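Predicted HD superfamily hydrolase (uncultured Thermotogales bacterium, PDB 2PQ7) binds two iron(III) ions in an all-helical HD domain and is probably a metal-dependent hydrolase, its substrate not established. Local coordinates at residues 135-146 and 202-213. Residues are numbered along the deposited sequence; the frame is centred on the assembly and turned at random. Where two conformers were deposited one is given.
Sequences DAIGAVAIARVF and RYSFVVEFVQRF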
loop_
_atom_site.group_PDB
_atom_site.type_symbol
_atom_site.label_atom_id
_atom_site.label_comp_id
_atom_site.label_asym_id
_atom_site.label_seq_id
_atom_site.Cartn_x
_atom_site.Cartn_y
_atom_site.Cartn_z
ATOM N N ASP A 135 14.584 3.476 4.686
ATOM C CA ASP A 135 13.338 4.226 4.491
ATOM C C ASP A 135 12.789 4.151 3.066
ATOM O O ASP A 135 11.651 4.548 2.844
ATOM C CB ASP A 135 13.497 5.682 4.937
ATOM C CG ASP A 135 12.151 6.343 5.207
ATOM O OD1 ASP A 135 11.330 5.750 5.943
ATOM O OD2 ASP A 135 11.955 7.454 4.691
ATOM N N ALA A 136 13.584 3.682 2.103
ATOM C CA ALA A 136 13.133 3.500 0.737
ATOM C C ALA A 136 12.231 2.258 0.554
ATOM O O ALA A 136 11.613 2.088 -0.506
ATOM C CB ALA A 136 14.295 3.401 -0.164
ATOM N N ILE A 137 12.160 1.397 1.557
ATOM C CA ILE A 137 11.353 0.189 1.478
ATOM C C ILE A 137 10.447 -0.054 2.655
ATOM O O ILE A 137 10.667 0.411 3.763
ATOM C CB ILE A 137 12.196 -1.056 1.239
ATOM C CG1 ILE A 137 13.244 -1.239 2.328
ATOM C CG2 ILE A 137 12.851 -0.981 -0.130
ATOM C CD1 ILE A 137 14.182 -2.409 2.082
ATOM N N GLY A 138 9.383 -0.818 2.417
ATOM C CA GLY A 138 8.443 -1.118 3.469
ATOM C C GLY A 138 7.045 -0.582 3.183
ATOM O O GLY A 138 6.778 -0.056 2.094
ATOM N N ALA A 139 6.186 -0.683 4.182
ATOM C CA ALA A 139 4.784 -0.289 4.068
ATOM C C ALA A 139 4.610 1.206 3.843
ATOM O O ALA A 139 3.823 1.637 2.998
ATOM C CB ALA A 139 4.033 -0.715 5.286
ATOM N N VAL A 140 5.357 2.039 4.568
ATOM C CA VAL A 140 5.227 3.485 4.392
ATOM C C VAL A 140 5.703 3.889 3.014
ATOM O O VAL A 140 5.072 4.726 2.361
ATOM C CB VAL A 140 5.954 4.293 5.511
ATOM C CG1 VAL A 140 5.865 5.783 5.235
ATOM C CG2 VAL A 140 5.357 3.983 6.876
ATOM N N ALA A 141 6.805 3.297 2.545
ATOM C CA ALA A 141 7.297 3.549 1.188
ATOM C C ALA A 141 6.228 3.200 0.109
ATOM O O ALA A 141 6.044 3.946 -0.838
ATOM C CB ALA A 141 8.581 2.767 0.946
ATOM N N ILE A 142 5.575 2.054 0.272
ATOM C CA ILE A 142 4.477 1.662 -0.618
ATOM C C ILE A 142 3.389 2.729 -0.590
ATOM O O ILE A 142 2.911 3.160 -1.633
ATOM C CB ILE A 142 3.883 0.287 -0.244
ATOM C CG1 ILE A 142 4.870 -0.845 -0.527
ATOM C CG2 ILE A 142 2.571 0.040 -1.001
ATOM C CD1 ILE A 142 4.539 -2.147 0.221
ATOM N N ALA A 143 2.949 3.118 0.599
ATOM C CA ALA A 143 1.935 4.142 0.715
ATOM C C ALA A 143 2.381 5.435 0.002
ATOM O O ALA A 143 1.564 6.079 -0.678
ATOM C CB ALA A 143 1.575 4.405 2.150
ATOM N N ARG A 144 3.666 5.812 0.125
ATOM C CA ARG A 144 4.130 7.039 -0.532
ATOM C C ARG A 144 4.035 6.965 -2.017
ATOM O O ARG A 144 3.707 7.953 -2.666
ATOM C CB ARG A 144 5.601 7.371 -0.209
ATOM C CG ARG A 144 5.814 8.238 0.984
ATOM C CD ARG A 144 7.224 8.935 0.901
ATOM N NE ARG A 144 8.301 7.963 0.691
ATOM C CZ ARG A 144 8.726 7.124 1.627
ATOM N NH1 ARG A 144 8.160 7.123 2.833
ATOM N NH2 ARG A 144 9.702 6.256 1.347
ATOM N N VAL A 145 4.366 5.818 -2.577
ATOM C CA VAL A 145 4.309 5.677 -4.023
ATOM C C VAL A 145 2.887 5.952 -4.502
ATOM O O VAL A 145 2.682 6.708 -5.446
ATOM C CB VAL A 145 4.773 4.286 -4.493
ATOM C CG1 VAL A 145 4.462 4.079 -5.983
ATOM C CG2 VAL A 145 6.254 4.111 -4.231
ATOM N N PHE A 146 1.908 5.372 -3.830
ATOM C CA PHE A 146 0.518 5.566 -4.217
ATOM C C PHE A 146 -0.028 6.965 -3.934
ATOM O O PHE A 146 -0.851 7.480 -4.709
ATOM C CB PHE A 146 -0.348 4.426 -3.658
ATOM C CG PHE A 146 -0.067 3.118 -4.329
ATOM C CD1 PHE A 146 -0.422 2.919 -5.651
ATOM C CD2 PHE A 146 0.556 2.084 -3.669
ATOM C CE1 PHE A 146 -0.160 1.720 -6.300
ATOM C CE2 PHE A 146 0.808 0.890 -4.320
ATOM C CZ PHE A 146 0.453 0.712 -5.631
ATOM N N ARG A 202 11.467 -6.163 5.079
ATOM C CA ARG A 202 10.701 -5.164 4.349
ATOM C C ARG A 202 10.597 -5.477 2.863
ATOM O O ARG A 202 9.520 -5.298 2.281
ATOM C CB ARG A 202 11.308 -3.787 4.535
ATOM C CG ARG A 202 11.117 -3.285 5.923
ATOM C CD ARG A 202 11.758 -1.926 6.022
ATOM N NE ARG A 202 11.644 -1.376 7.362
ATOM C CZ ARG A 202 11.779 -0.087 7.652
ATOM N NH1 ARG A 202 11.968 0.803 6.696
ATOM N NH2 ARG A 202 11.598 0.327 8.895
ATOM N N TYR A 203 11.679 -5.921 2.235
ATOM C CA TYR A 203 11.703 -6.247 0.819
ATOM C C TYR A 203 10.746 -7.419 0.508
ATOM O O TYR A 203 10.022 -7.393 -0.492
ATOM C CB TYR A 203 13.135 -6.583 0.416
ATOM C CG TYR A 203 13.335 -6.782 -1.058
ATOM C CD1 TYR A 203 13.166 -8.034 -1.643
ATOM C CD2 TYR A 203 13.673 -5.719 -1.872
ATOM C CE1 TYR A 203 13.335 -8.219 -2.997
ATOM C CE2 TYR A 203 13.850 -5.895 -3.233
ATOM C CZ TYR A 203 13.677 -7.147 -3.789
ATOM O OH TYR A 203 13.848 -7.322 -5.151
ATOM N N SER A 204 10.749 -8.438 1.356
ATOM C CA SER A 204 9.846 -9.575 1.162
ATOM C C SER A 204 8.372 -9.158 1.331
ATOM O O SER A 204 7.475 -9.791 0.750
ATOM C CB SER A 204 10.199 -10.718 2.098
ATOM O OG SER A 204 11.487 -11.201 1.798
ATOM N N PHE A 205 8.112 -8.144 2.160
ATOM C CA PHE A 205 6.765 -7.600 2.292
ATOM C C PHE A 205 6.387 -6.836 1.027
ATOM O O PHE A 205 5.256 -6.988 0.513
ATOM C CB PHE A 205 6.615 -6.707 3.546
ATOM C CG PHE A 205 5.223 -6.180 3.726
ATOM C CD1 PHE A 205 4.238 -7.033 4.140
ATOM C CD2 PHE A 205 4.892 -4.893 3.373
ATOM C CE1 PHE A 205 2.935 -6.597 4.288
ATOM C CE2 PHE A 205 3.558 -4.443 3.517
ATOM C CZ PHE A 205 2.605 -5.313 3.953
ATOM N N VAL A 206 7.307 -6.047 0.502
ATOM C CA VAL A 206 7.078 -5.306 -0.732
ATOM C C VAL A 206 6.801 -6.264 -1.896
ATOM O O VAL A 206 5.875 -6.017 -2.677
ATOM C CB VAL A 206 8.226 -4.335 -1.053
ATOM C CG1 VAL A 206 8.021 -3.677 -2.418
ATOM C CG2 VAL A 206 8.351 -3.277 0.039
ATOM N N VAL A 207 7.559 -7.354 -1.989
ATOM C CA VAL A 207 7.367 -8.338 -3.052
ATOM C C VAL A 207 5.977 -8.952 -2.944
ATOM O O VAL A 207 5.245 -9.023 -3.943
ATOM C CB VAL A 207 8.478 -9.417 -3.052
ATOM C CG1 VAL A 207 8.108 -10.580 -3.961
ATOM C CG2 VAL A 207 9.817 -8.789 -3.445
ATOM N N GLU A 208 5.601 -9.379 -1.743
ATOM C CA GLU A 208 4.268 -9.913 -1.526
ATOM C C GLU A 208 3.180 -8.900 -1.916
ATOM O O GLU A 208 2.166 -9.275 -2.524
ATOM C CB GLU A 208 4.058 -10.331 -0.084
ATOM C CG GLU A 208 2.661 -10.956 0.157
ATOM C CD GLU A 208 2.473 -11.496 1.542
ATOM O OE1 GLU A 208 3.472 -11.608 2.291
ATOM O OE2 GLU A 208 1.330 -11.792 1.921
ATOM N N PHE A 209 3.369 -7.632 -1.569
ATOM C CA PHE A 209 2.415 -6.599 -1.938
ATOM C C PHE A 209 2.233 -6.569 -3.459
ATOM O O PHE A 209 1.092 -6.525 -3.946
ATOM C CB PHE A 209 2.837 -5.208 -1.454
ATOM C CG PHE A 209 1.777 -4.160 -1.676
ATOM C CD1 PHE A 209 1.616 -3.579 -2.917
ATOM C CD2 PHE A 209 0.909 -3.798 -0.653
ATOM C CE1 PHE A 209 0.605 -2.651 -3.125
ATOM C CE2 PHE A 209 -0.072 -2.872 -0.861
ATOM C CZ PHE A 209 -0.234 -2.308 -2.089
ATOM N N VAL A 210 3.335 -6.570 -4.194
ATOM C CA VAL A 210 3.300 -6.512 -5.658
ATOM C C VAL A 210 2.636 -7.753 -6.241
ATOM O O VAL A 210 1.812 -7.663 -7.144
ATOM C CB VAL A 210 4.709 -6.336 -6.248
ATOM C CG1 VAL A 210 4.685 -6.473 -7.770
ATOM C CG2 VAL A 210 5.269 -4.996 -5.889
ATOM N N GLN A 211 2.994 -8.904 -5.724
ATOM C CA GLN A 211 2.425 -10.140 -6.195
ATOM C C GLN A 211 0.926 -10.129 -6.007
ATOM O O GLN A 211 0.189 -10.514 -6.930
ATOM C CB GLN A 211 3.062 -11.327 -5.483
ATOM C CG GLN A 211 4.506 -11.554 -5.899
ATOM C CD GLN A 211 5.198 -12.625 -5.076
ATOM O OE1 GLN A 211 4.773 -12.939 -3.961
ATOM N NE2 GLN A 211 6.279 -13.183 -5.616
ATOM N N ARG A 212 0.470 -9.709 -4.824
ATOM C CA ARG A 212 -0.942 -9.642 -4.521
ATOM C C ARG A 212 -1.655 -8.632 -5.395
ATOM O O ARG A 212 -2.739 -8.910 -5.876
ATOM C CB ARG A 212 -1.192 -9.304 -3.042
ATOM C CG ARG A 212 -0.903 -10.429 -2.090
ATOM C CD ARG A 212 -1.140 -10.008 -0.641
ATOM N NE ARG A 212 -0.899 -11.148 0.213
ATOM C CZ ARG A 212 -1.799 -12.081 0.487
ATOM N NH1 ARG A 212 -3.027 -12.024 -0.030
ATOM N NH2 ARG A 212 -1.455 -13.115 1.255
ATOM N N PHE A 213 -1.061 -7.459 -5.573
ATOM C CA PHE A 213 -1.608 -6.416 -6.426
ATOM C C PHE A 213 -1.865 -6.979 -7.821
ATOM O O PHE A 213 -2.971 -6.856 -8.357
ATOM C CB PHE A 213 -0.646 -5.222 -6.502
ATOM C CG PHE A 213 -1.216 -4.014 -7.170
ATOM C CD1 PHE A 213 -1.197 -3.910 -8.542
ATOM C CD2 PHE A 213 -1.751 -2.990 -6.442
ATOM C CE1 PHE A 213 -1.716 -2.788 -9.164
ATOM C CE2 PHE A 213 -2.292 -1.874 -7.049
ATOM C CZ PHE A 213 -2.262 -1.765 -8.407
HETATM O O HOH W 1 11.881 3.559 7.520
#
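Arg-202 and Ile-137 lock together where, in this helical HD-domain protein, the turn leading into helix 139-147 lies against the long C-terminal helix 193-217. Followed outward, Arg-202 rests CB on Ile-137 CG1 (3.9 Å) and CD1, passes CD close to the Ile-137 carbonyl oxygen, and through NH1 donates a bent hydrogen bond to that O (3.2 Å, 141°), an oxygen tilted out of the guanidinium plane. A water at the guanidinium edge takes a second bond from NH1 and donates to Asp-135 OD1. Asp-135 OD2 in turn bonds His-37, an iron ligand, so the water connects Arg-202 indirectly to a residue beside the iron site. A methionine in place of Arg-202 would probably leave the Ile-137 carbonyl and the water without their donor and weaken the hold on the turn. Farther along, the axes of helix segments 139-146 and 202-213 approach to 10.3 Å at 42°. Ile-142 packs between them: CD1 reaches Val-206 CG2, Phe-205 CE2 and Phe-209 CB. Phe-205 also meets its own counterpart in the second subunit. Phe-146 brings CE2 to Phe-209 CE1 (3.7 Å) and lies nearly parallel to Phe-213, but slid aside. Ile-142 CG2, anti to the backbone N, sits 3.8 Å above the Phe-209 ring centroid, a CH-pi contact 11° off the normal.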